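Insecticidal crystal protein Cry7Cal (Bacillus thuringiensis, PDB 5ZI1) probably acts as an insecticidal toxin that binds a receptor on the insect gut surface, its N-terminal helical domain being the part expected to form pores. Local coordinates at residues Phe126-Phe131 with Ala145-Leu150; Glu185-Cys190 with Pro231-Tyr236; Phe153-Ala158 with Asn177-Tyr182; Gly135-Leu140 with Val191-Glu196. All coordinates share one frame; numbering follows the deposited sequence.

Contact 1: residues Phe126-Phe131 with Ala145-Leu150; sequences FAMPSF and AQAANL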
loop_
_atom_site.group_PDB
_atom_site.type_symbol
_atom_site.label_atom_id
_atom_site.label_comp_id
_atom_site.label_asym_id
_atom_site.label_seq_id
_atom_site.Cartn_x
_atom_site.Cartn_y
_atom_site.Cartn_z
ATOM N N PHE A 126 9.631 -4.061 26.859
ATOM C CA PHE A 126 8.687 -3.847 27.954
ATOM C C PHE A 126 7.386 -3.208 27.471
ATOM O O PHE A 126 6.304 -3.555 27.959
ATOM C CB PHE A 126 9.336 -2.986 29.041
ATOM C CG PHE A 126 8.426 -2.675 30.196
ATOM C CD1 PHE A 126 7.642 -1.524 30.191
ATOM C CD2 PHE A 126 8.340 -3.526 31.277
ATOM C CE1 PHE A 126 6.800 -1.240 31.254
ATOM C CE2 PHE A 126 7.501 -3.241 32.345
ATOM C CZ PHE A 126 6.739 -2.102 32.331
ATOM N N ALA A 127 7.460 -2.273 26.514
ATOM C CA ALA A 127 6.283 -1.451 26.204
ATOM C C ALA A 127 5.349 -2.064 25.168
ATOM O O ALA A 127 4.133 -1.892 25.268
ATOM C CB ALA A 127 6.715 -0.071 25.717
ATOM N N MET A 128 5.886 -2.748 24.156
ATOM C CA MET A 128 5.045 -3.319 23.102
ATOM C C MET A 128 3.814 -4.059 23.603
ATOM O O MET A 128 2.738 -3.854 23.013
ATOM C CB MET A 128 5.891 -4.236 22.202
ATOM C CG MET A 128 6.819 -3.468 21.256
ATOM S SD MET A 128 5.963 -2.196 20.264
ATOM C CE MET A 128 4.968 -3.201 19.160
ATOM N N PRO A 129 3.875 -4.916 24.649
ATOM C CA PRO A 129 2.647 -5.597 25.090
ATOM C C PRO A 129 1.519 -4.648 25.464
ATOM O O PRO A 129 0.351 -5.012 25.310
ATOM C CB PRO A 129 3.113 -6.432 26.300
ATOM C CG PRO A 129 4.529 -6.706 26.031
ATOM C CD PRO A 129 5.061 -5.453 25.352
ATOM N N SER A 130 1.822 -3.444 25.954
ATOM C CA SER A 130 0.761 -2.485 26.257
ATOM C C SER A 130 -0.007 -2.042 25.010
ATOM O O SER A 130 -1.100 -1.474 25.137
ATOM C CB SER A 130 1.342 -1.250 26.949
ATOM O OG SER A 130 2.075 -1.607 28.113
ATOM N N PHE A 131 0.532 -2.277 23.812
ATOM C CA PHE A 131 -0.133 -1.865 22.579
ATOM C C PHE A 131 -0.954 -2.991 21.967
ATOM O O PHE A 131 -1.480 -2.838 20.858
ATOM C CB PHE A 131 0.894 -1.331 21.568
ATOM C CG PHE A 131 1.832 -0.280 22.139
ATOM C CD1 PHE A 131 1.355 0.728 22.976
ATOM C CD2 PHE A 131 3.181 -0.313 21.851
ATOM C CE1 PHE A 131 2.202 1.671 23.496
ATOM C CE2 PHE A 131 4.037 0.628 22.377
ATOM C CZ PHE A 131 3.546 1.617 23.194
ATOM N N ALA A 145 1.350 -1.178 15.214
ATOM C CA ALA A 145 2.112 -1.150 13.971
ATOM C C ALA A 145 3.184 -0.072 13.988
ATOM O O ALA A 145 4.347 -0.341 13.658
ATOM C CB ALA A 145 1.172 -0.955 12.789
ATOM N N GLN A 146 2.826 1.147 14.399
ATOM C CA GLN A 146 3.781 2.249 14.301
ATOM C C GLN A 146 4.922 2.096 15.303
ATOM O O GLN A 146 6.078 2.414 14.990
ATOM C CB GLN A 146 3.069 3.590 14.493
ATOM C CG GLN A 146 2.043 3.879 13.432
ATOM C CD GLN A 146 2.648 4.347 12.111
ATOM O OE1 GLN A 146 3.772 4.838 12.065
ATOM N NE2 GLN A 146 1.883 4.207 11.029
ATOM N N ALA A 147 4.616 1.633 16.517
ATOM C CA ALA A 147 5.667 1.384 17.496
ATOM C C ALA A 147 6.496 0.178 17.090
ATOM O O ALA A 147 7.727 0.184 17.213
ATOM C CB ALA A 147 5.056 1.171 18.878
ATOM N N ALA A 148 5.829 -0.870 16.604
ATOM C CA ALA A 148 6.541 -2.007 16.049
ATOM C C ALA A 148 7.558 -1.531 15.028
ATOM O O ALA A 148 8.729 -1.943 15.039
ATOM C CB ALA A 148 5.545 -2.977 15.413
ATOM N N ASN A 149 7.124 -0.627 14.152
ATOM C CA ASN A 149 8.005 -0.121 13.118
ATOM C C ASN A 149 9.239 0.538 13.715
ATOM O O ASN A 149 10.369 0.293 13.271
ATOM C CB ASN A 149 7.245 0.863 12.236
ATOM C CG ASN A 149 8.094 1.376 11.138
ATOM O OD1 ASN A 149 8.502 0.617 10.250
ATOM N ND2 ASN A 149 8.429 2.646 11.207
ATOM N N LEU A 150 9.050 1.384 14.729
ATOM C CA LEU A 150 10.203 2.044 15.337
ATOM C C LEU A 150 11.160 1.034 15.959
ATOM O O LEU A 150 12.380 1.203 15.885
ATOM C CB LEU A 150 9.743 3.050 16.389
ATOM C CG LEU A 150 8.932 4.256 15.908
ATOM C CD1 LEU A 150 8.607 5.141 17.095
ATOM C CD2 LEU A 150 9.688 5.036 14.840
#

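Contact 2: residues Glu185-Cys190 with Pro231-Tyr236; sequences EYTDHC and PLFPIY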
loop_
_atom_site.group_PDB
_atom_site.type_symbol
_atom_site.label_atom_id
_atom_site.label_comp_id
_atom_site.label_asym_id
_atom_site.label_seq_id
_atom_site.Cartn_x
_atom_site.Cartn_y
_atom_site.Cartn_z
ATOM N N GLU A 185 6.922 -11.672 14.214
ATOM C CA GLU A 185 5.902 -11.471 15.228
ATOM C C GLU A 185 5.023 -10.275 14.886
ATOM O O GLU A 185 3.787 -10.373 14.885
ATOM C CB GLU A 185 6.556 -11.276 16.590
ATOM C CG GLU A 185 5.556 -11.177 17.749
ATOM C CD GLU A 185 6.261 -10.969 19.082
ATOM O OE1 GLU A 185 5.820 -10.088 19.859
ATOM O OE2 GLU A 185 7.276 -11.678 19.338
ATOM N N TYR A 186 5.650 -9.131 14.602
ATOM C CA TYR A 186 4.905 -7.895 14.380
ATOM C C TYR A 186 4.068 -7.982 13.112
ATOM O O TYR A 186 2.910 -7.551 13.097
ATOM C CB TYR A 186 5.867 -6.713 14.320
ATOM C CG TYR A 186 6.632 -6.450 15.607
ATOM C CD1 TYR A 186 6.211 -6.982 16.828
ATOM C CD2 TYR A 186 7.757 -5.644 15.603
ATOM C CE1 TYR A 186 6.913 -6.724 18.011
ATOM C CE2 TYR A 186 8.461 -5.382 16.759
ATOM C CZ TYR A 186 8.036 -5.924 17.965
ATOM O OH TYR A 186 8.750 -5.636 19.106
ATOM N N THR A 187 4.628 -8.573 12.054
ATOM C CA THR A 187 3.881 -8.793 10.818
ATOM C C THR A 187 2.681 -9.697 11.056
ATOM O O THR A 187 1.575 -9.402 10.601
ATOM C CB THR A 187 4.806 -9.399 9.759
ATOM O OG1 THR A 187 5.929 -8.532 9.544
ATOM C CG2 THR A 187 4.071 -9.626 8.449
ATOM N N ASP A 188 2.885 -10.821 11.764
ATOM C CA ASP A 188 1.780 -11.747 12.017
ATOM C C ASP A 188 0.678 -11.082 12.818
ATOM O O ASP A 188 -0.510 -11.285 12.549
ATOM C CB ASP A 188 2.263 -12.979 12.774
ATOM C CG ASP A 188 3.070 -13.935 11.915
ATOM O OD1 ASP A 188 3.168 -13.714 10.686
ATOM O OD2 ASP A 188 3.599 -14.921 12.488
ATOM N N HIS A 189 1.049 -10.324 13.841
ATOM C CA HIS A 189 0.044 -9.636 14.634
ATOM C C HIS A 189 -0.754 -8.646 13.778
ATOM O O HIS A 189 -1.988 -8.624 13.829
ATOM C CB HIS A 189 0.710 -8.930 15.816
ATOM C CG HIS A 189 -0.269 -8.276 16.732
ATOM N ND1 HIS A 189 -0.870 -8.947 17.777
ATOM C CD2 HIS A 189 -0.790 -7.025 16.734
ATOM C CE1 HIS A 189 -1.702 -8.129 18.396
ATOM N NE2 HIS A 189 -1.671 -6.956 17.786
ATOM N N CYS A 190 -0.068 -7.834 12.961
ATOM C CA CYS A 190 -0.781 -6.824 12.165
ATOM C C CYS A 190 -1.720 -7.468 11.157
ATOM O O CYS A 190 -2.841 -6.991 10.952
ATOM C CB CYS A 190 0.196 -5.895 11.443
ATOM S SG CYS A 190 1.197 -4.876 12.547
ATOM N N PRO A 231 5.755 -4.027 4.362
ATOM C CA PRO A 231 6.843 -4.322 3.406
ATOM C C PRO A 231 8.195 -3.791 3.852
ATOM O O PRO A 231 9.225 -4.317 3.430
ATOM C CB PRO A 231 6.378 -3.646 2.112
ATOM C CG PRO A 231 4.903 -3.475 2.271
ATOM C CD PRO A 231 4.652 -3.284 3.722
ATOM N N LEU A 232 8.231 -2.761 4.691
ATOM C CA LEU A 232 9.509 -2.227 5.133
ATOM C C LEU A 232 10.186 -3.117 6.157
ATOM O O LEU A 232 11.421 -3.117 6.235
ATOM C CB LEU A 232 9.314 -0.834 5.717
ATOM C CG LEU A 232 8.864 0.181 4.666
ATOM C CD1 LEU A 232 8.282 1.425 5.310
ATOM C CD2 LEU A 232 10.043 0.530 3.802
ATOM N N PHE A 233 9.408 -3.854 6.953
ATOM C CA PHE A 233 9.967 -4.626 8.062
ATOM C C PHE A 233 11.152 -5.503 7.661
ATOM O O PHE A 233 12.214 -5.377 8.289
ATOM C CB PHE A 233 8.855 -5.454 8.730
ATOM C CG PHE A 233 7.874 -4.621 9.550
ATOM C CD1 PHE A 233 7.951 -3.240 9.563
ATOM C CD2 PHE A 233 6.892 -5.234 10.310
ATOM C CE1 PHE A 233 7.061 -2.491 10.304
ATOM C CE2 PHE A 233 6.014 -4.500 11.066
ATOM C CZ PHE A 233 6.086 -3.124 11.059
ATOM N N PRO A 234 11.073 -6.353 6.634
ATOM C CA PRO A 234 12.276 -7.105 6.236
ATOM C C PRO A 234 13.401 -6.228 5.697
ATOM O O PRO A 234 14.562 -6.638 5.769
ATOM C CB PRO A 234 11.757 -8.060 5.147
ATOM C CG PRO A 234 10.260 -7.958 5.189
ATOM C CD PRO A 234 9.967 -6.594 5.693
ATOM N N ILE A 235 13.111 -5.039 5.150
ATOM C CA ILE A 235 14.196 -4.196 4.657
ATOM C C ILE A 235 15.044 -3.630 5.798
ATOM O O ILE A 235 16.197 -3.245 5.575
ATOM C CB ILE A 235 13.611 -3.103 3.740
ATOM C CG1 ILE A 235 13.092 -3.765 2.469
ATOM C CG2 ILE A 235 14.645 -2.044 3.373
ATOM C CD1 ILE A 235 12.118 -2.965 1.756
ATOM N N TYR A 236 14.538 -3.627 7.040
ATOM C CA TYR A 236 15.394 -3.188 8.134
ATOM C C TYR A 236 16.483 -4.210 8.452
ATOM O O TYR A 236 17.319 -3.950 9.330
ATOM C CB TYR A 236 14.573 -2.915 9.393
ATOM C CG TYR A 236 13.563 -1.789 9.299
ATOM C CD1 TYR A 236 13.851 -0.610 8.628
ATOM C CD2 TYR A 236 12.315 -1.914 9.888
ATOM C CE1 TYR A 236 12.924 0.405 8.555
ATOM C CE2 TYR A 236 11.380 -0.909 9.810
ATOM C CZ TYR A 236 11.687 0.248 9.143
ATOM O OH TYR A 236 10.756 1.252 9.067
#

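Contact 3: residues Phe153-Ala158 with Asn177-Tyr182; sequences FLLKNA and NEQKGY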
loop_
_atom_site.group_PDB
_atom_site.type_symbol
_atom_site.label_atom_id
_atom_site.label_comp_id
_atom_site.label_asym_id
_atom_site.label_seq_id
_atom_site.Cartn_x
_atom_site.Cartn_y
_atom_site.Cartn_z
ATOM N N PHE A 153 13.284 -0.691 13.330
ATOM C CA PHE A 153 14.241 0.265 12.804
ATOM C C PHE A 153 15.339 0.561 13.811
ATOM O O PHE A 153 16.517 0.672 13.443
ATOM C CB PHE A 153 13.525 1.553 12.411
ATOM C CG PHE A 153 14.453 2.686 12.145
ATOM C CD1 PHE A 153 15.334 2.632 11.075
ATOM C CD2 PHE A 153 14.470 3.791 12.971
ATOM C CE1 PHE A 153 16.207 3.670 10.828
ATOM C CE2 PHE A 153 15.342 4.836 12.722
ATOM C CZ PHE A 153 16.211 4.772 11.653
ATOM N N LEU A 154 14.971 0.720 15.084
ATOM C CA LEU A 154 15.982 0.886 16.120
ATOM C C LEU A 154 16.946 -0.302 16.148
ATOM O O LEU A 154 18.148 -0.125 16.361
ATOM C CB LEU A 154 15.319 1.057 17.478
ATOM C CG LEU A 154 16.327 1.184 18.617
ATOM C CD1 LEU A 154 17.068 2.467 18.459
ATOM C CD2 LEU A 154 15.700 1.068 20.015
ATOM N N LEU A 155 16.435 -1.521 15.946
ATOM C CA LEU A 155 17.292 -2.692 16.037
ATOM C C LEU A 155 18.314 -2.695 14.912
ATOM O O LEU A 155 19.437 -3.177 15.098
ATOM C CB LEU A 155 16.441 -3.971 16.030
ATOM C CG LEU A 155 15.787 -4.308 17.381
ATOM C CD1 LEU A 155 14.584 -5.245 17.266
ATOM C CD2 LEU A 155 16.872 -4.891 18.304
ATOM N N LYS A 156 17.955 -2.119 13.758
ATOM C CA LYS A 156 18.912 -1.974 12.666
ATOM C C LYS A 156 20.163 -1.233 13.120
ATOM O O LYS A 156 21.271 -1.537 12.666
ATOM C CB LYS A 156 18.257 -1.244 11.487
ATOM C CG LYS A 156 19.194 -0.982 10.311
ATOM C CD LYS A 156 18.456 -0.351 9.125
ATOM C CE LYS A 156 19.424 0.115 8.044
ATOM N NZ LYS A 156 18.763 0.333 6.729
ATOM N N ASN A 157 20.010 -0.258 14.021
ATOM C CA ASN A 157 21.164 0.530 14.441
ATOM C C ASN A 157 22.276 -0.356 15.016
ATOM O O ASN A 157 23.461 -0.084 14.797
ATOM C CB ASN A 157 20.733 1.599 15.446
ATOM C CG ASN A 157 19.987 2.779 14.788
ATOM O OD1 ASN A 157 20.120 3.921 15.220
ATOM N ND2 ASN A 157 19.191 2.496 13.762
ATOM N N ALA A 158 21.923 -1.437 15.728
ATOM C CA ALA A 158 22.964 -2.303 16.291
ATOM C C ALA A 158 23.817 -2.916 15.190
ATOM O O ALA A 158 25.051 -2.979 15.307
ATOM C CB ALA A 158 22.356 -3.407 17.168
ATOM N N ASN A 177 19.239 -11.538 15.361
ATOM C CA ASN A 177 18.274 -12.632 15.444
ATOM C C ASN A 177 17.003 -12.207 16.161
ATOM O O ASN A 177 15.911 -12.655 15.804
ATOM C CB ASN A 177 18.888 -13.844 16.144
ATOM C CG ASN A 177 20.030 -14.450 15.350
ATOM O OD1 ASN A 177 20.025 -14.436 14.118
ATOM N ND2 ASN A 177 21.006 -15.000 16.054
ATOM N N GLU A 178 17.121 -11.385 17.201
ATOM C CA GLU A 178 15.923 -10.826 17.808
ATOM C C GLU A 178 15.105 -10.054 16.774
ATOM O O GLU A 178 13.886 -10.228 16.683
ATOM C CB GLU A 178 16.297 -9.928 18.979
ATOM C CG GLU A 178 16.814 -10.682 20.174
ATOM C CD GLU A 178 17.180 -9.745 21.299
ATOM O OE1 GLU A 178 17.703 -10.236 22.334
ATOM O OE2 GLU A 178 16.932 -8.517 21.132
ATOM N N GLN A 179 15.772 -9.227 15.958
ATOM C CA GLN A 179 15.058 -8.440 14.948
ATOM C C GLN A 179 14.309 -9.345 13.982
ATOM O O GLN A 179 13.131 -9.120 13.679
ATOM C CB GLN A 179 16.034 -7.537 14.182
ATOM C CG GLN A 179 15.329 -6.528 13.251
ATOM C CD GLN A 179 16.263 -5.869 12.242
ATOM O OE1 GLN A 179 17.092 -6.532 11.608
ATOM N NE2 GLN A 179 16.119 -4.546 12.076
ATOM N N LYS A 180 14.980 -10.391 13.509
ATOM C CA LYS A 180 14.358 -11.356 12.608
ATOM C C LYS A 180 13.093 -11.945 13.209
ATOM O O LYS A 180 12.069 -12.050 12.528
ATOM C CB LYS A 180 15.353 -12.462 12.263
ATOM C CG LYS A 180 14.819 -13.450 11.254
ATOM C CD LYS A 180 15.890 -14.469 10.822
ATOM C CE LYS A 180 16.965 -13.830 9.938
ATOM N NZ LYS A 180 16.603 -13.814 8.472
ATOM N N GLY A 181 13.145 -12.353 14.484
ATOM C CA GLY A 181 11.938 -12.835 15.138
ATOM C C GLY A 181 10.854 -11.770 15.252
ATOM O O GLY A 181 9.667 -12.050 15.055
ATOM N N TYR A 182 11.237 -10.544 15.621
ATOM C CA TYR A 182 10.241 -9.480 15.758
ATOM C C TYR A 182 9.598 -9.123 14.420
ATOM O O TYR A 182 8.414 -8.767 14.377
ATOM C CB TYR A 182 10.856 -8.227 16.368
ATOM C CG TYR A 182 11.133 -8.312 17.844
ATOM C CD1 TYR A 182 10.119 -8.593 18.752
ATOM C CD2 TYR A 182 12.409 -8.071 18.336
ATOM C CE1 TYR A 182 10.378 -8.658 20.111
ATOM C CE2 TYR A 182 12.674 -8.128 19.686
ATOM C CZ TYR A 182 11.659 -8.431 20.564
ATOM O OH TYR A 182 11.945 -8.479 21.904
HETATM O O HOH W 1 19.870 -6.002 13.581
#

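Contact 4: residues Gly135-Leu140 with Val191-Glu196; sequences GFEGPL and VKWYKE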
loop_
_atom_site.group_PDB
_atom_site.type_symbol
_atom_site.label_atom_id
_atom_site.label_comp_id
_atom_site.label_asym_id
_atom_site.label_seq_id
_atom_site.Cartn_x
_atom_site.Cartn_y
_atom_site.Cartn_z
ATOM N N GLY A 135 -8.264 -7.960 24.710
ATOM C CA GLY A 135 -9.553 -7.331 24.559
ATOM C C GLY A 135 -9.552 -6.047 23.743
ATOM O O GLY A 135 -10.637 -5.578 23.352
ATOM N N PHE A 136 -8.376 -5.473 23.466
ATOM C CA PHE A 136 -8.273 -4.191 22.782
ATOM C C PHE A 136 -7.274 -4.206 21.632
ATOM O O PHE A 136 -6.922 -3.130 21.126
ATOM C CB PHE A 136 -7.896 -3.098 23.785
ATOM C CG PHE A 136 -8.868 -2.980 24.919
ATOM C CD1 PHE A 136 -9.980 -2.149 24.813
ATOM C CD2 PHE A 136 -8.697 -3.735 26.081
ATOM C CE1 PHE A 136 -10.881 -2.050 25.840
ATOM C CE2 PHE A 136 -9.601 -3.643 27.124
ATOM C CZ PHE A 136 -10.695 -2.799 27.006
ATOM N N GLU A 137 -6.815 -5.389 21.204
ATOM C CA GLU A 137 -5.797 -5.472 20.163
ATOM C C GLU A 137 -6.252 -4.786 18.883
ATOM O O GLU A 137 -5.446 -4.159 18.187
ATOM C CB GLU A 137 -5.442 -6.933 19.886
ATOM C CG GLU A 137 -5.001 -7.699 21.109
ATOM C CD GLU A 137 -6.146 -8.419 21.795
ATOM O OE1 GLU A 137 -7.261 -7.842 21.920
ATOM O OE2 GLU A 137 -5.924 -9.581 22.195
ATOM N N GLY A 138 -7.531 -4.902 18.552
ATOM C CA GLY A 138 -8.111 -4.208 17.421
ATOM C C GLY A 138 -7.940 -2.698 17.469
ATOM O O GLY A 138 -7.221 -2.113 16.655
ATOM N N PRO A 139 -8.606 -2.022 18.409
ATOM C CA PRO A 139 -8.549 -0.548 18.398
ATOM C C PRO A 139 -7.145 0.002 18.600
ATOM O O PRO A 139 -6.899 1.163 18.257
ATOM C CB PRO A 139 -9.498 -0.148 19.539
ATOM C CG PRO A 139 -9.580 -1.352 20.399
ATOM C CD PRO A 139 -9.486 -2.526 19.478
ATOM N N LEU A 140 -6.219 -0.800 19.115
ATOM C CA LEU A 140 -4.830 -0.415 19.336
ATOM C C LEU A 140 -3.918 -0.737 18.160
ATOM O O LEU A 140 -2.703 -0.548 18.274
ATOM C CB LEU A 140 -4.263 -1.133 20.571
ATOM C CG LEU A 140 -4.734 -0.694 21.945
ATOM C CD1 LEU A 140 -4.136 -1.598 23.041
ATOM C CD2 LEU A 140 -4.365 0.756 22.158
ATOM N N VAL A 191 -1.293 -8.556 10.520
ATOM C CA VAL A 191 -2.147 -9.177 9.514
ATOM C C VAL A 191 -3.371 -9.798 10.166
ATOM O O VAL A 191 -4.504 -9.545 9.746
ATOM C CB VAL A 191 -1.341 -10.192 8.686
ATOM C CG1 VAL A 191 -2.253 -11.020 7.806
ATOM C CG2 VAL A 191 -0.351 -9.437 7.827
ATOM N N LYS A 192 -3.165 -10.586 11.229
ATOM C CA LYS A 192 -4.268 -11.248 11.924
ATOM C C LYS A 192 -5.362 -10.262 12.333
ATOM O O LYS A 192 -6.545 -10.482 12.063
ATOM C CB LYS A 192 -3.721 -11.987 13.147
ATOM C CG LYS A 192 -4.739 -12.372 14.212
ATOM C CD LYS A 192 -3.996 -12.954 15.433
ATOM C CE LYS A 192 -4.918 -13.726 16.377
ATOM N NZ LYS A 192 -5.573 -14.866 15.674
ATOM N N TRP A 193 -4.986 -9.163 12.982
ATOM C CA TRP A 193 -5.994 -8.227 13.449
ATOM C C TRP A 193 -6.503 -7.294 12.356
ATOM O O TRP A 193 -7.629 -6.800 12.475
ATOM C CB TRP A 193 -5.453 -7.455 14.653
ATOM C CG TRP A 193 -5.462 -8.360 15.849
ATOM C CD1 TRP A 193 -4.450 -9.174 16.270
ATOM C CD2 TRP A 193 -6.565 -8.611 16.724
ATOM N NE1 TRP A 193 -4.843 -9.889 17.364
ATOM C CE2 TRP A 193 -6.137 -9.562 17.669
ATOM C CE3 TRP A 193 -7.873 -8.110 16.810
ATOM C CZ2 TRP A 193 -6.964 -10.024 18.690
ATOM C CZ3 TRP A 193 -8.692 -8.572 17.827
ATOM C CH2 TRP A 193 -8.233 -9.521 18.749
ATOM N N TYR A 194 -5.738 -7.076 11.280
ATOM C CA TYR A 194 -6.318 -6.443 10.095
ATOM C C TYR A 194 -7.464 -7.282 9.554
ATOM O O TYR A 194 -8.554 -6.768 9.267
ATOM C CB TYR A 194 -5.263 -6.242 9.000
ATOM C CG TYR A 194 -5.869 -5.744 7.685
ATOM C CD1 TYR A 194 -6.212 -4.414 7.531
ATOM C CD2 TYR A 194 -6.115 -6.612 6.620
ATOM C CE1 TYR A 194 -6.798 -3.942 6.361
ATOM C CE2 TYR A 194 -6.686 -6.155 5.425
ATOM C CZ TYR A 194 -7.032 -4.810 5.311
ATOM O OH TYR A 194 -7.601 -4.298 4.160
ATOM N N LYS A 195 -7.227 -8.590 9.407
ATOM C CA LYS A 195 -8.244 -9.491 8.878
ATOM C C LYS A 195 -9.411 -9.671 9.840
ATOM O O LYS A 195 -10.539 -9.930 9.401
ATOM C CB LYS A 195 -7.618 -10.846 8.554
ATOM C CG LYS A 195 -6.710 -10.829 7.330
ATOM C CD LYS A 195 -6.160 -12.229 7.041
ATOM C CE LYS A 195 -5.241 -12.259 5.816
ATOM N NZ LYS A 195 -4.656 -13.627 5.598
ATOM N N GLU A 196 -9.170 -9.549 11.146
ATOM C CA GLU A 196 -10.265 -9.731 12.084
ATOM C C GLU A 196 -11.184 -8.515 12.102
ATOM O O GLU A 196 -12.408 -8.669 12.081
ATOM C CB GLU A 196 -9.722 -10.039 13.480
ATOM C CG GLU A 196 -10.540 -11.092 14.192
ATOM C CD GLU A 196 -9.710 -11.925 15.151
ATOM O OE1 GLU A 196 -10.282 -12.479 16.111
ATOM O OE2 GLU A 196 -8.482 -12.027 14.943
#

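Contact 1: residues Phe126-Phe131 with Ala145-Leu150
Met128 reaches across to Ala147 and Ala148 in the N-terminal helical bundle of the delta-endotoxin fold. Met128 comes from the segment that follows on from helix 107-127; the two alanines lie on helix 141-165. Met128 CB stays clear of the other segment, and CG runs on past Tyr186 OH of helix 169-202. Only SD and CE touch. SD turns inward and comes 3.8 Å from Ala147 CB. The chain is bent at chi2 (-52°) and again at chi3 (-69°), and the second bend carries the methyl onto the other helix. CE packs there 3.6 Å from Ala148 N and 3.8 Å from Ala148 CB. SD also comes close to Ala148 N, though CE is nearer. Phe131 joins from the following turn. Its ring meets the Ala147 methyl through the CD2-CE2 side, at an oblique angle. Met128 SD lies at the edge of this ring, in its plane, while Ala127 O stands over one face toward the rim. All four touching residues are buried, and the contact between them is apolar. The Ala147 methyl is shared: Phe131 CE2 is 3.7 Å from Ala147 CB.

Contact 2: residues Glu185-Cys190 with Pro231-Tyr236
The Phe233 ring meets helix 169-202 along its CD2-CE2 side. Thr187 OG1 lies at the ring edge, near its plane, 3.5 Å from Phe233 CD2. Tyr186 CB approaches obliquely and comes to 3.9 Å from Phe233 CE2. Phe233 also touches Asn149 and Leu152 of helix 141-165. A second ring, that of Tyr236, has Leu232 O over one face, offset toward the rim.

The Thr187 and Phe233 side chains run alongside each other, pointing opposite ways. The threonine hydroxyl oxygen sits beside its own backbone N (chi1 -57°), where it is hydrogen-bonded to Val183 O one turn earlier in the helix. That bond ties the hydroxyl to its own helix while the oxygen still rests at the aromatic edge.

The contact belongs to the N-terminal helical domain of the delta-endotoxin. Here the long helix 169-202 receives the short, weakly bonded helix 232-235, which follows helix 208-227. Phe233 is the residue of the short helix that reaches across.

Tyr186 gives this contact its CB, not its ring. Its CG stands beside the backbone N (chi1 -63°), and the ring leads away from Phe233 to pack on Ala148 and Met128. At its end, Tyr186 OH is hydrogen-bonded to His151 ND1. The nearest CA pair, Thr187 CA and Phe233 CA, is 7.9 Å apart.

Contact 3: residues Phe153-Ala158 with Asn177-Tyr182
Leu155 and Gln179 face each other where helices 141-165 and 169-202 run antiparallel in the N-terminal helical bundle. The two segments have their axes 9.8 Å apart and cross at -159°. Their nearest CA atoms, Leu155 CA and Gln179 CA, are 6.3 Å apart.

The tight part is apolar. Leu155 CB lies 3.9 Å from Gln179 CG, so the leucine stem rests on the aliphatic part of the glutamine. Further out, Leu155 CD1 reaches the Tyr182 ring, 3.7 Å from Tyr182 CD2. The two side chains cross at about a right angle, and the methyl meets the ring obliquely. Leu155 also touches Phe175 and Glu121.

The more open side is that of the partly exposed Tyr182 and Glu178, where Glu178 only approaches. Gln179 is buried. Its CG lies opposite its own backbone N (chi1 -171°), which sends the amide across to the other helix. NE2 comes 3.5 Å from Lys156 N, but both are donors. Of the Lys156 side chain, CB is the atom near the amide; backbone N and CA come closer. Lys156 NZ bonds to His30 O. The water link is loose. A water lies 3.2 Å from Leu155 O and makes at most a weak bond to Gln179 OE1; it has more acceptors in reach than protons, so the bridge is uncertain.

The chemistry implies a divided role for Gln179. Its methylenes serve as an apolar surface for Leu155. NE2 is hydrogen-bonded to Leu152 O and Tyr236 O, probably one for each N-H, which would fix the amide's rotation.

Contact 4: residues Gly135-Leu140 with Val191-Glu196
Gly138 and Trp193 bring the backbones closest, with 6.0 Å between Gly138 CA and Trp193 CA. Segment 135-140 has no regular helix or strand, although Leu140 N is bonded to Phe136 O. Segment 191-196 is regular helix. At Gly138 the backbone itself meets the indole: Gly138 N lies 3.7 Å from Trp193 CE3, at an oblique angle to the ring.

Gly138 belongs to the loop that links helix 107-127 to helix 141-165 in the N-terminal helical domain of the delta-endotoxin. Trp193 projects from the long helix 169-202 of the same bundle and packs against this connection. The contact is near the surface, and its touching residues are partly exposed.

Glu137 supplies the main side-chain contact. Its CB sits over one face of the indole, 3.6 Å from the centroid of the six-membered ring, in a CH-pi contact. The nearest single atom is Trp193 CE2, at 3.5 Å from Glu137 CB. The bend at chi2 (93°) sends the carboxylate past the CZ2-CH2 rim, at a height similar to CB. There Glu137 CD is 3.6 Å from Trp193 CZ2. The carboxylate plane is 27° from that of the ring. The opposite ring face has Glu196 OE2 4.2 Å above its plane, over the centre. His189, one turn earlier in the helix, also meets the Trp193 ring, with the planes at about 35°.

All four contacts lie in the N-terminal helical domain, and contacts 2, 3 and 4 share helix 169-202. Contacts 2 and 3 have centres 11 Å apart; besides the amide link already named, Tyr236 CD2 packs 3.8 Å from Phe153 N. Contacts 1 and 2, 12 Å apart, meet through Asn149 OD1 and Tyr236 OH at 2.6 Å, a probable hydrogen bond, and Asn149 OD1 also lies 3.4 Å from Phe233 CE1. Contact 4 adjoins contact 1 where Phe131 O packs on Leu140 CB. It adjoins contact 2 more loosely, where His189 CE1 lies 4.2 Å from Glu137 CB. Contacts 3 and 4 do not touch; their nearest atoms are about 10 Å apart.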